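Local coordinates for peptide amidase (Stenotrophomonas maltophilia, PDB 1M22), which probably hydrolyses amide bonds, as an enzyme of the amidase signature family, at residues A[152-157]-A[419-424]; A[206-211]-A[252-257]; A[310-315]-A[411-416]; A[354-359]-A[366-371]. One frame throughout, in Å; residues are numbered along the deposited sequence.

Contact 1. Residues A[152-157]-A[419-424]; sequences TRNPYR and GVAWPI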
loop_
_atom_site.group_PDB
_atom_site.type_symbol
_atom_site.label_atom_id
_atom_site.label_comp_id
_atom_site.label_asym_id
_atom_site.label_seq_id
_atom_site.Cartn_x
_atom_site.Cartn_y
_atom_site.Cartn_z
ATOM N N THR A 152 1.228 4.209 15.375
ATOM C CA THR A 152 1.900 3.001 14.917
ATOM C C THR A 152 3.396 3.318 14.917
ATOM O O THR A 152 3.799 4.439 14.610
ATOM C CB THR A 152 1.421 2.612 13.503
ATOM O OG1 THR A 152 0.028 2.274 13.556
ATOM C CG2 THR A 152 2.205 1.417 12.968
ATOM N N ARG A 153 4.216 2.331 15.262
ATOM C CA ARG A 153 5.660 2.522 15.336
ATOM C C ARG A 153 6.454 1.656 14.371
ATOM O O ARG A 153 6.060 0.532 14.063
ATOM C CB ARG A 153 6.141 2.253 16.766
ATOM C CG ARG A 153 5.527 3.203 17.779
ATOM C CD ARG A 153 5.886 2.847 19.208
ATOM N NE ARG A 153 5.319 3.818 20.144
ATOM C CZ ARG A 153 5.782 5.053 20.318
ATOM N NH1 ARG A 153 6.828 5.482 19.625
ATOM N NH2 ARG A 153 5.194 5.864 21.186
ATOM N N ASN A 154 7.580 2.188 13.902
ATOM C CA ASN A 154 8.452 1.451 12.993
ATOM C C ASN A 154 9.128 0.350 13.813
ATOM O O ASN A 154 9.784 0.630 14.818
ATOM C CB ASN A 154 9.505 2.391 12.413
ATOM C CG ASN A 154 10.286 1.763 11.288
ATOM O OD1 ASN A 154 10.806 0.652 11.422
ATOM N ND2 ASN A 154 10.380 2.473 10.165
ATOM N N PRO A 155 8.987 -0.914 13.396
ATOM C CA PRO A 155 9.604 -2.010 14.150
ATOM C C PRO A 155 11.128 -2.047 14.155
ATOM O O PRO A 155 11.731 -2.714 15.002
ATOM C CB PRO A 155 8.983 -3.253 13.519
ATOM C CG PRO A 155 8.800 -2.842 12.088
ATOM C CD PRO A 155 8.285 -1.418 12.200
ATOM N N TYR A 156 11.757 -1.340 13.222
ATOM C CA TYR A 156 13.214 -1.319 13.159
ATOM C C TYR A 156 13.809 -0.398 14.220
ATOM O O TYR A 156 14.969 -0.543 14.597
ATOM C CB TYR A 156 13.691 -0.915 11.757
ATOM C CG TYR A 156 13.424 -1.990 10.726
ATOM C CD1 TYR A 156 12.168 -2.123 10.136
ATOM C CD2 TYR A 156 14.406 -2.929 10.407
ATOM C CE1 TYR A 156 11.895 -3.171 9.257
ATOM C CE2 TYR A 156 14.143 -3.979 9.531
ATOM C CZ TYR A 156 12.885 -4.094 8.963
ATOM O OH TYR A 156 12.614 -5.145 8.109
ATOM N N ARG A 157 12.999 0.540 14.696
ATOM C CA ARG A 157 13.395 1.488 15.740
ATOM C C ARG A 157 12.069 2.116 16.149
ATOM O O ARG A 157 11.575 3.022 15.484
ATOM C CB ARG A 157 14.352 2.526 15.169
ATOM C CG ARG A 157 15.024 3.401 16.195
ATOM C CD ARG A 157 16.116 4.170 15.472
ATOM N NE ARG A 157 17.379 3.560 15.738
ATOM C CZ ARG A 157 18.301 2.957 14.997
ATOM N NH1 ARG A 157 18.283 2.749 13.686
ATOM N NH2 ARG A 157 19.326 2.534 15.705
ATOM N N GLY A 419 13.739 8.460 1.728
ATOM C CA GLY A 419 14.845 8.417 2.671
ATOM C C GLY A 419 14.523 7.414 3.764
ATOM O O GLY A 419 13.700 6.520 3.560
ATOM N N VAL A 420 15.158 7.548 4.924
ATOM C CA VAL A 420 14.897 6.623 6.021
ATOM C C VAL A 420 13.936 7.205 7.047
ATOM O O VAL A 420 13.648 8.401 7.045
ATOM C CB VAL A 420 16.196 6.216 6.745
ATOM C CG1 VAL A 420 17.120 5.499 5.778
ATOM C CG2 VAL A 420 16.874 7.443 7.336
ATOM N N ALA A 421 13.435 6.338 7.919
ATOM C CA ALA A 421 12.504 6.744 8.960
ATOM C C ALA A 421 13.097 7.845 9.835
ATOM O O ALA A 421 14.301 7.871 10.098
ATOM C CB ALA A 421 12.129 5.542 9.815
ATOM N N TRP A 422 12.228 8.739 10.288
ATOM C CA TRP A 422 12.610 9.866 11.130
ATOM C C TRP A 422 11.938 9.735 12.495
ATOM O O TRP A 422 10.966 8.995 12.649
ATOM C CB TRP A 422 12.152 11.161 10.460
ATOM C CG TRP A 422 10.681 11.154 10.154
ATOM C CD1 TRP A 422 9.673 11.620 10.950
ATOM C CD2 TRP A 422 10.049 10.595 8.994
ATOM N NE1 TRP A 422 8.453 11.384 10.359
ATOM C CE2 TRP A 422 8.656 10.757 9.157
ATOM C CE3 TRP A 422 10.528 9.972 7.833
ATOM C CZ2 TRP A 422 7.732 10.316 8.203
ATOM C CZ3 TRP A 422 9.608 9.531 6.882
ATOM C CH2 TRP A 422 8.226 9.707 7.076
ATOM N N PRO A 423 12.456 10.445 13.512
ATOM C CA PRO A 423 11.858 10.379 14.848
ATOM C C PRO A 423 10.398 10.822 14.765
ATOM O O PRO A 423 10.093 11.844 14.150
ATOM C CB PRO A 423 12.706 11.363 15.653
ATOM C CG PRO A 423 14.039 11.282 14.989
ATOM C CD PRO A 423 13.682 11.261 13.522
ATOM N N ILE A 424 9.500 10.057 15.375
ATOM C CA ILE A 424 8.081 10.393 15.353
ATOM C C ILE A 424 7.816 11.776 15.940
ATOM O O ILE A 424 7.069 12.564 15.364
ATOM C CB ILE A 424 7.244 9.351 16.131
ATOM C CG1 ILE A 424 7.315 7.995 15.420
ATOM C CG2 ILE A 424 5.794 9.820 16.244
ATOM C CD1 ILE A 424 6.666 6.865 16.189
#

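Contact 2. Residues A[206-211]-A[252-257]; sequences VGLVSR and ATMPGR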
loop_
_atom_site.group_PDB
_atom_site.type_symbol
_atom_site.label_atom_id
_atom_site.label_comp_id
_atom_site.label_asym_id
_atom_site.label_seq_id
_atom_site.Cartn_x
_atom_site.Cartn_y
_atom_site.Cartn_z
ATOM N N VAL A 206 -4.365 2.513 -11.836
ATOM C CA VAL A 206 -5.707 2.808 -11.355
ATOM C C VAL A 206 -6.695 2.117 -12.292
ATOM O O VAL A 206 -6.721 2.383 -13.495
ATOM C CB VAL A 206 -5.970 4.326 -11.331
ATOM C CG1 VAL A 206 -7.444 4.596 -11.047
ATOM C CG2 VAL A 206 -5.103 4.975 -10.259
ATOM N N GLY A 207 -7.492 1.216 -11.733
ATOM C CA GLY A 207 -8.450 0.484 -12.539
ATOM C C GLY A 207 -8.199 -1.012 -12.533
ATOM O O GLY A 207 -9.077 -1.782 -12.924
ATOM N N LEU A 208 -7.014 -1.440 -12.102
ATOM C CA LEU A 208 -6.719 -2.870 -12.064
ATOM C C LEU A 208 -7.470 -3.539 -10.919
ATOM O O LEU A 208 -7.967 -4.655 -11.062
ATOM C CB LEU A 208 -5.215 -3.118 -11.892
ATOM C CG LEU A 208 -4.814 -4.603 -11.866
ATOM C CD1 LEU A 208 -5.115 -5.245 -13.217
ATOM C CD2 LEU A 208 -3.332 -4.735 -11.532
ATOM N N VAL A 209 -7.546 -2.844 -9.787
ATOM C CA VAL A 209 -8.212 -3.343 -8.587
ATOM C C VAL A 209 -9.344 -2.397 -8.193
ATOM O O VAL A 209 -9.144 -1.186 -8.079
ATOM C CB VAL A 209 -7.215 -3.451 -7.408
ATOM C CG1 VAL A 209 -7.921 -3.995 -6.170
ATOM C CG2 VAL A 209 -6.039 -4.339 -7.797
ATOM N N SER A 210 -10.529 -2.950 -7.966
ATOM C CA SER A 210 -11.677 -2.130 -7.607
ATOM C C SER A 210 -11.489 -1.312 -6.334
ATOM O O SER A 210 -10.936 -1.795 -5.347
ATOM C CB SER A 210 -12.911 -3.013 -7.440
ATOM O OG SER A 210 -14.033 -2.227 -7.078
ATOM N N ARG A 211 -11.968 -0.070 -6.369
ATOM C CA ARG A 211 -11.911 0.802 -5.202
ATOM C C ARG A 211 -13.256 0.778 -4.475
ATOM O O ARG A 211 -13.457 1.515 -3.507
ATOM C CB ARG A 211 -11.590 2.253 -5.596
ATOM C CG ARG A 211 -10.129 2.545 -5.946
ATOM C CD ARG A 211 -9.788 2.154 -7.378
ATOM N NE ARG A 211 -10.661 2.823 -8.342
ATOM C CZ ARG A 211 -10.577 4.107 -8.679
ATOM N NH1 ARG A 211 -9.646 4.888 -8.146
ATOM N NH2 ARG A 211 -11.459 4.623 -9.527
ATOM N N ALA A 252 -13.286 -0.759 -15.860
ATOM C CA ALA A 252 -13.763 -1.061 -17.205
ATOM C C ALA A 252 -12.836 -0.466 -18.266
ATOM O O ALA A 252 -12.992 -0.740 -19.457
ATOM C CB ALA A 252 -15.178 -0.521 -17.390
ATOM N N THR A 253 -11.871 0.340 -17.833
ATOM C CA THR A 253 -10.937 0.982 -18.757
ATOM C C THR A 253 -9.709 0.136 -19.070
ATOM O O THR A 253 -8.886 0.516 -19.902
ATOM C CB THR A 253 -10.437 2.334 -18.206
ATOM O OG1 THR A 253 -9.569 2.106 -17.088
ATOM C CG2 THR A 253 -11.609 3.197 -17.767
ATOM N N MET A 254 -9.577 -1.006 -18.405
ATOM C CA MET A 254 -8.425 -1.863 -18.636
ATOM C C MET A 254 -8.496 -2.612 -19.961
ATOM O O MET A 254 -9.481 -3.290 -20.251
ATOM C CB MET A 254 -8.268 -2.869 -17.498
ATOM C CG MET A 254 -7.082 -3.791 -17.691
ATOM S SD MET A 254 -6.856 -4.915 -16.320
ATOM C CE MET A 254 -5.247 -5.598 -16.723
ATOM N N PRO A 255 -7.445 -2.493 -20.786
ATOM C CA PRO A 255 -7.401 -3.170 -22.084
ATOM C C PRO A 255 -7.048 -4.649 -21.953
ATOM O O PRO A 255 -6.106 -5.014 -21.250
ATOM C CB PRO A 255 -6.335 -2.383 -22.839
ATOM C CG PRO A 255 -5.373 -2.030 -21.753
ATOM C CD PRO A 255 -6.288 -1.592 -20.627
ATOM N N GLY A 256 -7.821 -5.491 -22.631
ATOM C CA GLY A 256 -7.581 -6.922 -22.605
ATOM C C GLY A 256 -7.373 -7.549 -21.240
ATOM O O GLY A 256 -6.385 -8.252 -21.024
ATOM N N ARG A 257 -8.294 -7.304 -20.314
ATOM C CA ARG A 257 -8.181 -7.889 -18.984
ATOM C C ARG A 257 -8.491 -9.376 -19.094
ATOM O O ARG A 257 -9.381 -9.778 -19.845
ATOM C CB ARG A 257 -9.169 -7.240 -18.011
ATOM C CG ARG A 257 -9.077 -7.793 -16.589
ATOM C CD ARG A 257 -10.292 -7.408 -15.757
ATOM N NE ARG A 257 -10.390 -5.969 -15.519
ATOM C CZ ARG A 257 -9.760 -5.319 -14.544
ATOM N NH1 ARG A 257 -8.974 -5.973 -13.699
ATOM N NH2 ARG A 257 -9.931 -4.011 -14.409
#

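Contact 3. Residues A[310-315]-A[411-416]; sequences VELPNQ and DALVAP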
loop_
_atom_site.group_PDB
_atom_site.type_symbol
_atom_site.label_atom_id
_atom_site.label_comp_id
_atom_site.label_asym_id
_atom_site.label_seq_id
_atom_site.Cartn_x
_atom_site.Cartn_y
_atom_site.Cartn_z
ATOM N N VAL A 310 18.642 9.188 -16.411
ATOM C CA VAL A 310 17.668 10.016 -17.105
ATOM C C VAL A 310 16.946 10.940 -16.135
ATOM O O VAL A 310 16.931 10.704 -14.927
ATOM C CB VAL A 310 16.608 9.153 -17.842
ATOM C CG1 VAL A 310 17.288 8.189 -18.802
ATOM C CG2 VAL A 310 15.754 8.397 -16.836
ATOM N N GLU A 311 16.360 12.001 -16.674
ATOM C CA GLU A 311 15.611 12.953 -15.872
ATOM C C GLU A 311 14.145 12.840 -16.261
ATOM O O GLU A 311 13.814 12.716 -17.443
ATOM C CB GLU A 311 16.104 14.380 -16.121
ATOM C CG GLU A 311 17.528 14.638 -15.662
ATOM C CD GLU A 311 17.939 16.085 -15.837
ATOM O OE1 GLU A 311 17.937 16.572 -16.988
ATOM O OE2 GLU A 311 18.263 16.739 -14.824
ATOM N N LEU A 312 13.268 12.864 -15.266
ATOM C CA LEU A 312 11.839 12.766 -15.515
ATOM C C LEU A 312 11.303 14.122 -15.953
ATOM O O LEU A 312 11.372 15.095 -15.203
ATOM C CB LEU A 312 11.111 12.312 -14.246
ATOM C CG LEU A 312 9.602 12.097 -14.368
ATOM C CD1 LEU A 312 9.325 10.933 -15.303
ATOM C CD2 LEU A 312 9.012 11.820 -12.992
ATOM N N PRO A 313 10.776 14.210 -17.182
ATOM C CA PRO A 313 10.239 15.486 -17.658
ATOM C C PRO A 313 9.067 15.928 -16.786
ATOM O O PRO A 313 8.255 15.102 -16.363
ATOM C CB PRO A 313 9.803 15.165 -19.090
ATOM C CG PRO A 313 10.732 14.057 -19.492
ATOM C CD PRO A 313 10.752 13.198 -18.253
ATOM N N ASN A 314 8.995 17.226 -16.509
ATOM C CA ASN A 314 7.921 17.803 -15.701
ATOM C C ASN A 314 7.902 17.374 -14.237
ATOM O O ASN A 314 6.877 17.494 -13.566
ATOM C CB ASN A 314 6.560 17.495 -16.332
ATOM C CG ASN A 314 6.356 18.209 -17.651
ATOM O OD1 ASN A 314 6.479 19.430 -17.729
ATOM N ND2 ASN A 314 6.041 17.451 -18.694
ATOM N N GLN A 315 9.033 16.884 -13.740
ATOM C CA GLN A 315 9.135 16.451 -12.349
ATOM C C GLN A 315 8.521 17.460 -11.375
ATOM O O GLN A 315 9.013 18.582 -11.237
ATOM C CB GLN A 315 10.607 16.212 -11.991
ATOM C CG GLN A 315 10.898 16.099 -10.498
ATOM C CD GLN A 315 10.264 14.880 -9.857
ATOM O OE1 GLN A 315 9.047 14.701 -9.902
ATOM N NE2 GLN A 315 11.090 14.035 -9.252
ATOM N N ASP A 411 11.908 0.268 -20.289
ATOM C CA ASP A 411 10.850 -0.599 -19.790
ATOM C C ASP A 411 10.361 -0.117 -18.435
ATOM O O ASP A 411 9.226 -0.378 -18.047
ATOM C CB ASP A 411 11.361 -2.029 -19.646
ATOM C CG ASP A 411 11.695 -2.651 -20.972
ATOM O OD1 ASP A 411 12.895 -2.785 -21.294
ATOM O OD2 ASP A 411 10.743 -2.994 -21.697
ATOM N N ALA A 412 11.231 0.581 -17.716
ATOM C CA ALA A 412 10.883 1.090 -16.401
ATOM C C ALA A 412 11.849 2.169 -15.956
ATOM O O ALA A 412 12.935 2.340 -16.522
ATOM C CB ALA A 412 10.883 -0.048 -15.382
ATOM N N LEU A 413 11.426 2.905 -14.936
ATOM C CA LEU A 413 12.233 3.951 -14.333
ATOM C C LEU A 413 12.467 3.473 -12.908
ATOM O O LEU A 413 11.572 2.892 -12.292
ATOM C CB LEU A 413 11.469 5.276 -14.311
ATOM C CG LEU A 413 10.992 5.782 -15.673
ATOM C CD1 LEU A 413 10.155 7.040 -15.501
ATOM C CD2 LEU A 413 12.195 6.059 -16.559
ATOM N N VAL A 414 13.669 3.688 -12.391
ATOM C CA VAL A 414 13.971 3.288 -11.023
ATOM C C VAL A 414 14.647 4.417 -10.262
ATOM O O VAL A 414 15.233 5.326 -10.855
ATOM C CB VAL A 414 14.876 2.035 -10.961
ATOM C CG1 VAL A 414 14.207 0.877 -11.679
ATOM C CG2 VAL A 414 16.239 2.339 -11.555
ATOM N N ALA A 415 14.555 4.351 -8.941
ATOM C CA ALA A 415 15.144 5.361 -8.076
ATOM C C ALA A 415 14.952 4.924 -6.641
ATOM O O ALA A 415 14.186 4.003 -6.363
ATOM C CB ALA A 415 14.438 6.697 -8.288
ATOM N N PRO A 416 15.678 5.553 -5.705
ATOM C CA PRO A 416 15.476 5.158 -4.309
ATOM C C PRO A 416 14.033 5.602 -4.056
ATOM O O PRO A 416 13.605 6.631 -4.581
ATOM C CB PRO A 416 16.468 6.036 -3.551
ATOM C CG PRO A 416 17.545 6.303 -4.560
ATOM C CD PRO A 416 16.764 6.538 -5.831
#

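Contact 4. Residues A[354-359]-A[366-371]; sequences FNQAHS and FGQELL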
loop_
_atom_site.group_PDB
_atom_site.type_symbol
_atom_site.label_atom_id
_atom_site.label_comp_id
_atom_site.label_asym_id
_atom_site.label_seq_id
_atom_site.Cartn_x
_atom_site.Cartn_y
_atom_site.Cartn_z
ATOM N N PHE A 354 -17.915 17.058 13.975
ATOM C CA PHE A 354 -17.616 16.008 14.941
ATOM C C PHE A 354 -16.246 16.215 15.573
ATOM O O PHE A 354 -16.100 16.136 16.793
ATOM C CB PHE A 354 -17.672 14.624 14.279
ATOM C CG PHE A 354 -17.241 13.500 15.186
ATOM C CD1 PHE A 354 -15.890 13.213 15.375
ATOM C CD2 PHE A 354 -18.185 12.746 15.877
ATOM C CE1 PHE A 354 -15.487 12.194 16.237
ATOM C CE2 PHE A 354 -17.793 11.726 16.741
ATOM C CZ PHE A 354 -16.440 11.449 16.923
ATOM N N ASN A 355 -15.239 16.478 14.747
ATOM C CA ASN A 355 -13.895 16.679 15.271
ATOM C C ASN A 355 -13.828 17.884 16.201
ATOM O O ASN A 355 -13.095 17.870 17.186
ATOM C CB ASN A 355 -12.884 16.837 14.130
ATOM C CG ASN A 355 -12.683 15.551 13.351
ATOM O OD1 ASN A 355 -12.789 14.456 13.904
ATOM N ND2 ASN A 355 -12.376 15.680 12.066
ATOM N N GLN A 356 -14.599 18.922 15.887
ATOM C CA GLN A 356 -14.618 20.119 16.719
ATOM C C GLN A 356 -15.254 19.806 18.070
ATOM O O GLN A 356 -14.800 20.294 19.105
ATOM C CB GLN A 356 -15.395 21.238 16.021
ATOM C CG GLN A 356 -14.747 21.725 14.738
ATOM C CD GLN A 356 -15.518 22.851 14.082
ATOM O OE1 GLN A 356 -16.699 22.708 13.765
ATOM N NE2 GLN A 356 -14.852 23.981 13.872
ATOM N N ALA A 357 -16.299 18.983 18.049
ATOM C CA ALA A 357 -17.001 18.594 19.268
ATOM C C ALA A 357 -16.148 17.642 20.099
ATOM O O ALA A 357 -16.335 17.518 21.309
ATOM C CB ALA A 357 -18.330 17.936 18.919
ATOM N N HIS A 358 -15.215 16.962 19.439
ATOM C CA HIS A 358 -14.321 16.030 20.118
ATOM C C HIS A 358 -12.880 16.484 19.902
ATOM O O HIS A 358 -11.983 15.666 19.701
ATOM C CB HIS A 358 -14.501 14.610 19.565
ATOM C CG HIS A 358 -15.876 14.051 19.761
ATOM N ND1 HIS A 358 -16.971 14.500 19.055
ATOM C CD2 HIS A 358 -16.334 13.081 20.587
ATOM C CE1 HIS A 358 -18.044 13.831 19.437
ATOM N NE2 HIS A 358 -17.684 12.964 20.366
ATOM N N SER A 359 -12.669 17.796 19.954
ATOM C CA SER A 359 -11.350 18.385 19.744
ATOM C C SER A 359 -10.252 17.812 20.636
ATOM O O SER A 359 -9.108 17.673 20.206
ATOM C CB SER A 359 -11.422 19.903 19.931
ATOM O OG SER A 359 -11.877 20.240 21.229
ATOM N N PHE A 366 -2.727 17.918 15.717
ATOM C CA PHE A 366 -2.781 18.785 14.544
ATOM C C PHE A 366 -4.243 19.011 14.164
ATOM O O PHE A 366 -5.135 18.369 14.715
ATOM C CB PHE A 366 -1.984 18.203 13.362
ATOM C CG PHE A 366 -2.393 16.817 12.960
ATOM C CD1 PHE A 366 -1.933 15.708 13.664
ATOM C CD2 PHE A 366 -3.228 16.618 11.864
ATOM C CE1 PHE A 366 -2.299 14.416 13.281
ATOM C CE2 PHE A 366 -3.599 15.331 11.475
ATOM C CZ PHE A 366 -3.133 14.230 12.184
ATOM N N GLY A 367 -4.484 19.921 13.227
ATOM C CA GLY A 367 -5.849 20.245 12.847
ATOM C C GLY A 367 -6.531 19.429 11.767
ATOM O O GLY A 367 -6.191 18.267 11.524
ATOM N N GLN A 368 -7.519 20.051 11.129
ATOM C CA GLN A 368 -8.285 19.413 10.063
ATOM C C GLN A 368 -8.459 20.373 8.888
ATOM O O GLN A 368 -9.526 20.441 8.272
ATOM C CB GLN A 368 -9.649 18.949 10.593
ATOM C CG GLN A 368 -10.561 20.063 11.104
ATOM C CD GLN A 368 -11.879 19.528 11.636
ATOM O OE1 GLN A 368 -12.312 18.437 11.267
ATOM N NE2 GLN A 368 -12.536 20.303 12.495
ATOM N N GLU A 369 -7.385 21.089 8.572
ATOM C CA GLU A 369 -7.380 22.067 7.489
ATOM C C GLU A 369 -7.747 21.526 6.111
ATOM O O GLU A 369 -8.369 22.228 5.316
ATOM C CB GLU A 369 -6.014 22.758 7.411
ATOM C CG GLU A 369 -5.623 23.493 8.689
ATOM C CD GLU A 369 -4.742 22.669 9.617
ATOM O OE1 GLU A 369 -4.804 21.424 9.578
ATOM O OE2 GLU A 369 -3.987 23.275 10.407
ATOM N N LEU A 370 -7.359 20.289 5.814
ATOM C CA LEU A 370 -7.682 19.716 4.512
ATOM C C LEU A 370 -9.174 19.416 4.408
ATOM O O LEU A 370 -9.770 19.587 3.345
ATOM C CB LEU A 370 -6.847 18.455 4.253
ATOM C CG LEU A 370 -5.348 18.731 4.086
ATOM C CD1 LEU A 370 -4.606 17.414 3.919
ATOM C CD2 LEU A 370 -5.111 19.633 2.879
ATOM N N LEU A 371 -9.779 18.975 5.509
ATOM C CA LEU A 371 -11.215 18.706 5.507
ATOM C C LEU A 371 -11.947 20.020 5.258
ATOM O O LEU A 371 -12.881 20.084 4.463
ATOM C CB LEU A 371 -11.677 18.137 6.851
ATOM C CG LEU A 371 -11.059 16.831 7.355
ATOM C CD1 LEU A 371 -11.830 16.360 8.576
ATOM C CD2 LEU A 371 -11.110 15.766 6.261
#

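Contact 1. Residues A[152-157]-A[419-424]
N154 ND2 lies 3.5 Å from the methyl CB of A421, while its hydrogens are spent on two backbone oxygens, those of S161 and I196. The A421 contact is therefore plain packing against an amide nitrogen already gripped by two acceptors. The other end of the same amide shapes its own chain: N154 OD1 takes the backbone N of Y156 at 2.8 Å, in the carbonyl plane and with an N-H...O angle of 157°, an Asx turn. It is laid over a type I turn from N154 to R157, closed by R157 N to N154 O at 3.2 Å. With both ends engaged, the rotation of the N154 amide is fixed. CG stands anti to the backbone N (chi1 -170°), which sets the amide between the turn and A421. Further along, I424 reaches over with CD1, the end of its longer branch, to within 3.7 Å of R153 NH1 and 4.1 Å of T152 O. The two side chains cross at about a right angle; R153 NH1 makes its hydrogen bond to the backbone O of I158. No hydrogen bond joins the segments directly. Instead S159, H160 and S161 stand between them, H160 bonded by its backbone to N154, S159 to I424 and S161 to W422. T152 and P155 rest on V171 of helix 167-174, and V420 packs against strands 446-454 and 457-464.

Contact 2. Residues A[206-211]-A[252-257]
R257 presents the edge of its guanidinium to segment 206-211 and one face to M254 of its own segment. At the edge, NH2 donates to G207 O at 2.8 Å and NH1 to L208 O at 3.1 Å, the second bond being the straighter (163° against 145° at the hydrogen). Both oxygens lie close to the guanidinium plane, so two successive carbonyls fix the rotation of the group. NH2 also reaches T251 O, just before its own segment. Over the centre of one face sits M254 SD, 3.4 Å above the plane. The methionine is fully extended, which carries its end past the arginine to L208: CE comes within 3.5 Å of L208 CD1 and SD within 3.6 Å, the two side chains crossing at a slant. L208 CD1 in turn stands 4.0 Å from R257 NH1, so this one methyl borders both the thioether and the cation. A bend at chi3 (-66°) brings NH1 and NH2 up to the two carbonyls. G207, at positive phi, has backbone angles poorly suited to a side chain. Beyond the segments L208 also leans on L238 of helix 231-241, and M254 on W468. The arrangement is one guanidinium spanning two consecutive main-chain carbonyls, with a sulfur over its face; it ties the loop after strand 200-203 to the long loop before strand 275-279, away from the catalytic residues.

Contact 3. Residues A[310-315]-A[411-416]
L413 meets two residues of segment 310-315, one methyl for each. CD1 meets L312 CD1 at 4.0 Å, methyl to methyl, and CD2 faces V310 CG2 at a looser 4.3 Å. This division follows from the torsions: CG of L413 is anti to the carbonyl carbon (chi1 -57°), and a chi2 near 175° turns the pair of methyls so that CD1 faces L312 and CD2 faces V310. L312 takes the other common leucine shape, with CG opposite the backbone N (chi1 -177°), and its side chain crosses that of L413 at about a right angle. The contact is wholly apolar and buried, yet small, and no hydrogen bond passes between the segments. L312 also opens a type II turn, which Q315 N closes onto L312 O at 3.3 Å; N314 sits within it at positive phi. V310 ends strand 306-310, an outermost strand of the large sheet, and strand 275-279 separates it from strand 412-416, hydrogen-bonding to both V310 and A412. L405 of helix 383-407 also touches L413. Aliphatic packing across a parallel sheet edge, under a covering helix, is characteristic of the layered alpha/beta/alpha fold of amidase signature enzymes.

Contact 4. Residues A[354-359]-A[366-371]
The amides of N355 and Q368 meet with their planes 51° apart, N355 ND2 giving one of its hydrogens to Q368 OE1 at 2.9 Å in a nearly straight bond (167°). They join two helices across the turn that runs from helix 348-357 through the short helix 359-362 to Q368, the N-cap residue of helix 369-375. The acceptor lies in the amide plane of N355, whereas the donor stands above the carbonyl plane of Q368 and does not use a lone-pair direction. The rings of F354 and H358 lie face over face, with H358 ND1 3.6 Å above the centre of the F354 ring and F354 CZ 3.7 Å above that of H358. The edge of the F354 ring holds N355 OD1 in its plane, and the H358 ring meets F354 O at its own edge. F354 O is gripped twice by H358, through the backbone N at 2.9 Å and through ND1 at 2.9 Å, so the histidine closes the helix end with both main chain and ring. Q368 starts in the crowded position, with CG between the backbone N and the carbonyl carbon (chi1 62°), and then extends straight across to the first helix. There its amide is held at both ends: OE1 by N355, NE2 by donating to the backbone O of I352, which fixes its rotation. L371 CD1 packs beside N355 ND2, and the L371 side chain also touches L348, L351 and I352. On the solvent side, the aliphatic part of Q356 comes in at about a right angle to Q368, CG lying 3.5 Å from NE2.

Contacts 1, 3 and 4 are largely buried and contact 2 is partly so, but their chemistry follows their places. Contact 3 is purely aliphatic, beside the edge of the large sheet. Contacts 1 and 2 join loops: in contact 1 other backbone groups supply the hydrogen bonds, in contact 2 an arginine makes them directly. Contact 4 works through an amide pair, between the end of one helix and the start of another. Contacts 1 and 3 share a neighbourhood in sequence, because 411-416 runs almost directly into 419-424, though their centres lie 26 Å apart. Contacts 1 and 2 lie on opposite sides of the chain's centre, 34 Å between centres.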